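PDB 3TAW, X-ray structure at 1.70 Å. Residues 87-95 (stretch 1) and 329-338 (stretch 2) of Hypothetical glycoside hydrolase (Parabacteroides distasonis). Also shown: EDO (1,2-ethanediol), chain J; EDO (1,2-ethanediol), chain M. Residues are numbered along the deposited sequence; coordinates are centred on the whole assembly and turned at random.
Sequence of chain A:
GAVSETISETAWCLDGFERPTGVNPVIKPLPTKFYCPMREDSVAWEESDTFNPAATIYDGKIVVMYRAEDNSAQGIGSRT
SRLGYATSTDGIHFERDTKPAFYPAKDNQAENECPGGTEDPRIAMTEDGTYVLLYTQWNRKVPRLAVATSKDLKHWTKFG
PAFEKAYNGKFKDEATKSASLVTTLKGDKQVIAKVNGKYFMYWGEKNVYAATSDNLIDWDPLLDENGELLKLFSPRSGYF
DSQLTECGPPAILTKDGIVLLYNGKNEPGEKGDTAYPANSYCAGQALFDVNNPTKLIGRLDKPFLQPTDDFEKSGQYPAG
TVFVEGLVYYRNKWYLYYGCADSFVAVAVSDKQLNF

Stretch 1, residues 87-95: TSTDGIHFE
Stretch 2 329-338: YYRNKWYLYY

Stretch 1 leaves a strand at Ser 88 and loops through Thr 89 to His 93, returning so that Thr 87 N donates to Glu 95 O at 2.9 Å and Glu 95 N to Thr 87 O at 2.8 Å. Stretch 2 is a hairpin: a type I' turn from Tyr 330 to Lys 333, with Arg 331 (phi/psi 47/47) and Asn 332 (66/19), closed by Tyr 330 N to Lys 333 O at 2.8 Å and Lys 333 N to Tyr 330 O at 3.0 Å. No backbone hydrogen bonds join the stretches; Gly 91 CA lies 6.7 Å from Tyr 335 CA.

Asp 90 (chi1 p) braces the loop: OD1 accepts from Ile 92 N (2.9 Å) and His 93 N (2.8 Å), OD2 from His 93 ND1 (2.7 Å). Ser 88 OG (chi1 t) donates to His 93 O at 2.8 Å.

Tyr 330 (t), Arg 331 (m, t, p), Tyr 335 (m) and Tyr 337 (m) point toward the loop. Long Arg 331 reaches a carbonyl, NH1 donating to Thr 89 O (2.9 Å), which also meets the Tyr 330 ring edge (CE2, 3.4 Å). A Tyr hydroxyl can donate to a carbonyl: Tyr 337 OH bonds Gly 91 O (2.7 Å). A water links Asp 90 O (2.6 Å) to Tyr 335 OH (2.9 Å). Position 91 suits glycine twice: phi/psi 81/-3 favours it, and an ideal CB would clash 2.3 Å from Tyr 335 CE2. Phe 94 (m) adds apolar contact, CZ to Tyr 337 CE1 at 3.7 Å.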

# COMPACT_ATOMS: atom_id res chain seq x y z
N THR A 87 1.25 -2.36 -17.42
CA THR A 87 1.61 -3.78 -17.47
C THR A 87 3.08 -3.97 -17.85
O THR A 87 3.68 -3.15 -18.55
CB THR A 87 0.78 -4.57 -18.48
OG1 THR A 87 1.11 -4.16 -19.81
CG2 THR A 87 -0.72 -4.37 -18.25
N SER A 88 3.64 -5.10 -17.43
CA SER A 88 5.04 -5.40 -17.73
C SER A 88 5.28 -6.90 -17.78
O SER A 88 4.61 -7.65 -17.06
CB SER A 88 5.97 -4.80 -16.66
OG SER A 88 7.32 -5.08 -16.96
N THR A 89 6.23 -7.31 -18.62
CA THR A 89 6.64 -8.72 -18.65
C THR A 89 8.02 -8.92 -18.05
O THR A 89 8.48 -10.07 -17.96
CB THR A 89 6.60 -9.31 -20.06
OG1 THR A 89 7.45 -8.55 -20.93
CG2 THR A 89 5.18 -9.31 -20.58
N ASP A 90 8.70 -7.83 -17.69
CA ASP A 90 10.03 -7.92 -17.08
C ASP A 90 10.12 -7.22 -15.72
O ASP A 90 11.16 -7.25 -15.06
CB ASP A 90 11.15 -7.44 -18.04
CG ASP A 90 11.08 -5.94 -18.37
OD1 ASP A 90 10.27 -5.16 -17.80
OD2 ASP A 90 11.91 -5.52 -19.23
N GLY A 91 9.02 -6.59 -15.28
CA GLY A 91 8.98 -5.89 -14.01
C GLY A 91 9.57 -4.50 -13.99
O GLY A 91 9.53 -3.82 -12.96
N ILE A 92 10.13 -4.06 -15.13
CA ILE A 92 10.90 -2.83 -15.22
C ILE A 92 10.33 -1.87 -16.24
O ILE A 92 10.15 -0.70 -15.93
CB ILE A 92 12.36 -3.13 -15.58
CG1 ILE A 92 13.06 -3.81 -14.40
CG2 ILE A 92 13.11 -1.87 -16.04
CD1 ILE A 92 14.39 -4.48 -14.80
N HIS A 93 10.05 -2.37 -17.45
CA HIS A 93 9.48 -1.59 -18.53
C HIS A 93 7.96 -1.79 -18.56
O HIS A 93 7.50 -2.91 -18.68
CB HIS A 93 10.10 -2.02 -19.85
CG HIS A 93 11.58 -1.84 -19.90
ND1 HIS A 93 12.47 -2.87 -19.69
CD2 HIS A 93 12.33 -0.73 -20.07
CE1 HIS A 93 13.70 -2.41 -19.75
NE2 HIS A 93 13.65 -1.11 -20.00
N PHE A 94 7.22 -0.69 -18.48
CA PHE A 94 5.77 -0.71 -18.37
C PHE A 94 5.09 -0.07 -19.53
O PHE A 94 5.54 0.96 -20.05
CB PHE A 94 5.33 -0.01 -17.07
CG PHE A 94 5.55 -0.85 -15.87
CD1 PHE A 94 6.80 -0.91 -15.29
CD2 PHE A 94 4.55 -1.67 -15.38
CE1 PHE A 94 7.03 -1.75 -14.20
CE2 PHE A 94 4.75 -2.49 -14.29
CZ PHE A 94 6.01 -2.54 -13.70
N GLU A 95 3.99 -0.69 -19.92
CA GLU A 95 3.08 -0.15 -20.92
C GLU A 95 1.85 0.39 -20.18
O GLU A 95 1.16 -0.36 -19.46
CB GLU A 95 2.68 -1.26 -21.87
CG GLU A 95 1.73 -0.84 -22.96
CD GLU A 95 1.59 -1.92 -24.02
OE1 GLU A 95 0.88 -2.92 -23.75
OE2 GLU A 95 2.21 -1.77 -25.09
N TYR A 329 5.50 -11.93 -6.86
CA TYR A 329 6.44 -12.98 -7.16
C TYR A 329 6.21 -13.38 -8.62
O TYR A 329 5.14 -13.92 -8.96
CB TYR A 329 6.19 -14.17 -6.24
CG TYR A 329 7.21 -15.25 -6.40
CD1 TYR A 329 8.51 -15.04 -5.97
CD2 TYR A 329 6.90 -16.45 -7.02
CE1 TYR A 329 9.48 -16.02 -6.12
CE2 TYR A 329 7.86 -17.43 -7.17
CZ TYR A 329 9.14 -17.20 -6.73
OH TYR A 329 10.11 -18.16 -6.87
N TYR A 330 7.18 -13.09 -9.47
CA TYR A 330 7.01 -13.19 -10.94
C TYR A 330 8.31 -13.67 -11.53
O TYR A 330 9.37 -13.18 -11.16
CB TYR A 330 6.67 -11.81 -11.50
CG TYR A 330 6.27 -11.79 -12.95
CD1 TYR A 330 5.01 -12.21 -13.33
CD2 TYR A 330 7.12 -11.28 -13.92
CE1 TYR A 330 4.61 -12.17 -14.68
CE2 TYR A 330 6.74 -11.21 -15.25
CZ TYR A 330 5.49 -11.67 -15.64
OH TYR A 330 5.09 -11.63 -16.97
N ARG A 331 8.24 -14.65 -12.42
CA ARG A 331 9.45 -15.20 -13.06
C ARG A 331 10.53 -15.50 -12.00
O ARG A 331 11.68 -15.13 -12.14
CB ARG A 331 9.98 -14.23 -14.12
CG ARG A 331 9.02 -13.99 -15.24
CD ARG A 331 9.56 -12.93 -16.25
NE ARG A 331 10.82 -13.35 -16.87
CZ ARG A 331 11.46 -12.65 -17.81
NH1 ARG A 331 10.97 -11.49 -18.25
NH2 ARG A 331 12.61 -13.11 -18.30
N ASN A 332 10.11 -16.15 -10.93
CA ASN A 332 10.99 -16.66 -9.89
C ASN A 332 11.74 -15.61 -9.07
O ASN A 332 12.73 -15.93 -8.38
CB ASN A 332 11.92 -17.73 -10.46
CG ASN A 332 11.16 -19.01 -10.80
OD1 ASN A 332 10.69 -19.70 -9.90
ND2 ASN A 332 11.02 -19.30 -12.06
N LYS A 333 11.25 -14.38 -9.10
CA LYS A 333 11.82 -13.30 -8.29
C LYS A 333 10.72 -12.44 -7.65
O LYS A 333 9.57 -12.42 -8.11
CB LYS A 333 12.68 -12.38 -9.17
CG LYS A 333 13.88 -13.04 -9.86
CD LYS A 333 14.60 -12.01 -10.76
CE LYS A 333 15.86 -12.55 -11.43
NZ LYS A 333 17.10 -12.30 -10.62
N TRP A 334 11.10 -11.69 -6.62
CA TRP A 334 10.19 -10.73 -6.01
C TRP A 334 10.44 -9.35 -6.58
O TRP A 334 11.58 -8.90 -6.61
CB TRP A 334 10.41 -10.68 -4.52
CG TRP A 334 10.03 -11.92 -3.83
CD1 TRP A 334 10.86 -12.94 -3.49
CD2 TRP A 334 8.73 -12.29 -3.37
NE1 TRP A 334 10.16 -13.93 -2.86
CE2 TRP A 334 8.85 -13.56 -2.75
CE3 TRP A 334 7.48 -11.69 -3.43
CZ2 TRP A 334 7.77 -14.23 -2.21
CZ3 TRP A 334 6.39 -12.36 -2.87
CH2 TRP A 334 6.56 -13.63 -2.28
N TYR A 335 9.37 -8.70 -7.03
CA TYR A 335 9.39 -7.34 -7.51
C TYR A 335 8.60 -6.47 -6.54
O TYR A 335 7.40 -6.70 -6.33
CB TYR A 335 8.78 -7.26 -8.91
CG TYR A 335 9.60 -7.97 -9.96
CD1 TYR A 335 9.51 -9.35 -10.12
CD2 TYR A 335 10.50 -7.28 -10.76
CE1 TYR A 335 10.28 -10.01 -11.07
CE2 TYR A 335 11.27 -7.92 -11.72
CZ TYR A 335 11.15 -9.30 -11.87
OH TYR A 335 11.94 -9.98 -12.82
N LEU A 336 9.29 -5.51 -5.95
CA LEU A 336 8.77 -4.60 -4.93
C LEU A 336 8.64 -3.20 -5.53
O LEU A 336 9.61 -2.66 -6.02
CB LEU A 336 9.75 -4.55 -3.74
CG LEU A 336 9.42 -3.58 -2.62
CD1 LEU A 336 8.14 -4.03 -1.88
CD2 LEU A 336 10.60 -3.41 -1.67
N TYR A 337 7.41 -2.66 -5.53
CA TYR A 337 7.09 -1.36 -6.11
C TYR A 337 6.83 -0.37 -4.99
O TYR A 337 6.09 -0.67 -4.05
CB TYR A 337 5.90 -1.45 -7.08
CG TYR A 337 6.29 -2.31 -8.26
CD1 TYR A 337 7.06 -1.79 -9.30
CD2 TYR A 337 6.01 -3.67 -8.27
CE1 TYR A 337 7.47 -2.60 -10.35
CE2 TYR A 337 6.44 -4.50 -9.32
CZ TYR A 337 7.16 -3.96 -10.36
OH TYR A 337 7.60 -4.80 -11.37
N TYR A 338 7.48 0.79 -5.08
CA TYR A 338 7.40 1.76 -4.03
C TYR A 338 7.32 3.18 -4.56
O TYR A 338 7.80 3.50 -5.67
CB TYR A 338 8.58 1.58 -3.05
CG TYR A 338 9.98 1.70 -3.64
CD1 TYR A 338 10.62 0.60 -4.18
CD2 TYR A 338 10.67 2.90 -3.59
CE1 TYR A 338 11.90 0.69 -4.70
CE2 TYR A 338 11.95 3.01 -4.10
CZ TYR A 338 12.56 1.90 -4.64
OH TYR A 338 13.83 1.99 -5.15
C1 EDO J . 5.22 -16.66 -11.44
O1 EDO J . 5.53 -15.92 -12.64
C2 EDO J . 6.45 -16.81 -10.55
O2 EDO J . 7.55 -17.49 -11.20
C1 EDO M . 4.29 -4.91 -21.63
O1 EDO M . 3.13 -5.53 -21.11
C2 EDO M . 4.18 -4.97 -23.15
O2 EDO M . 4.09 -6.34 -23.56
O HOH W 1 13.46 -8.46 -14.70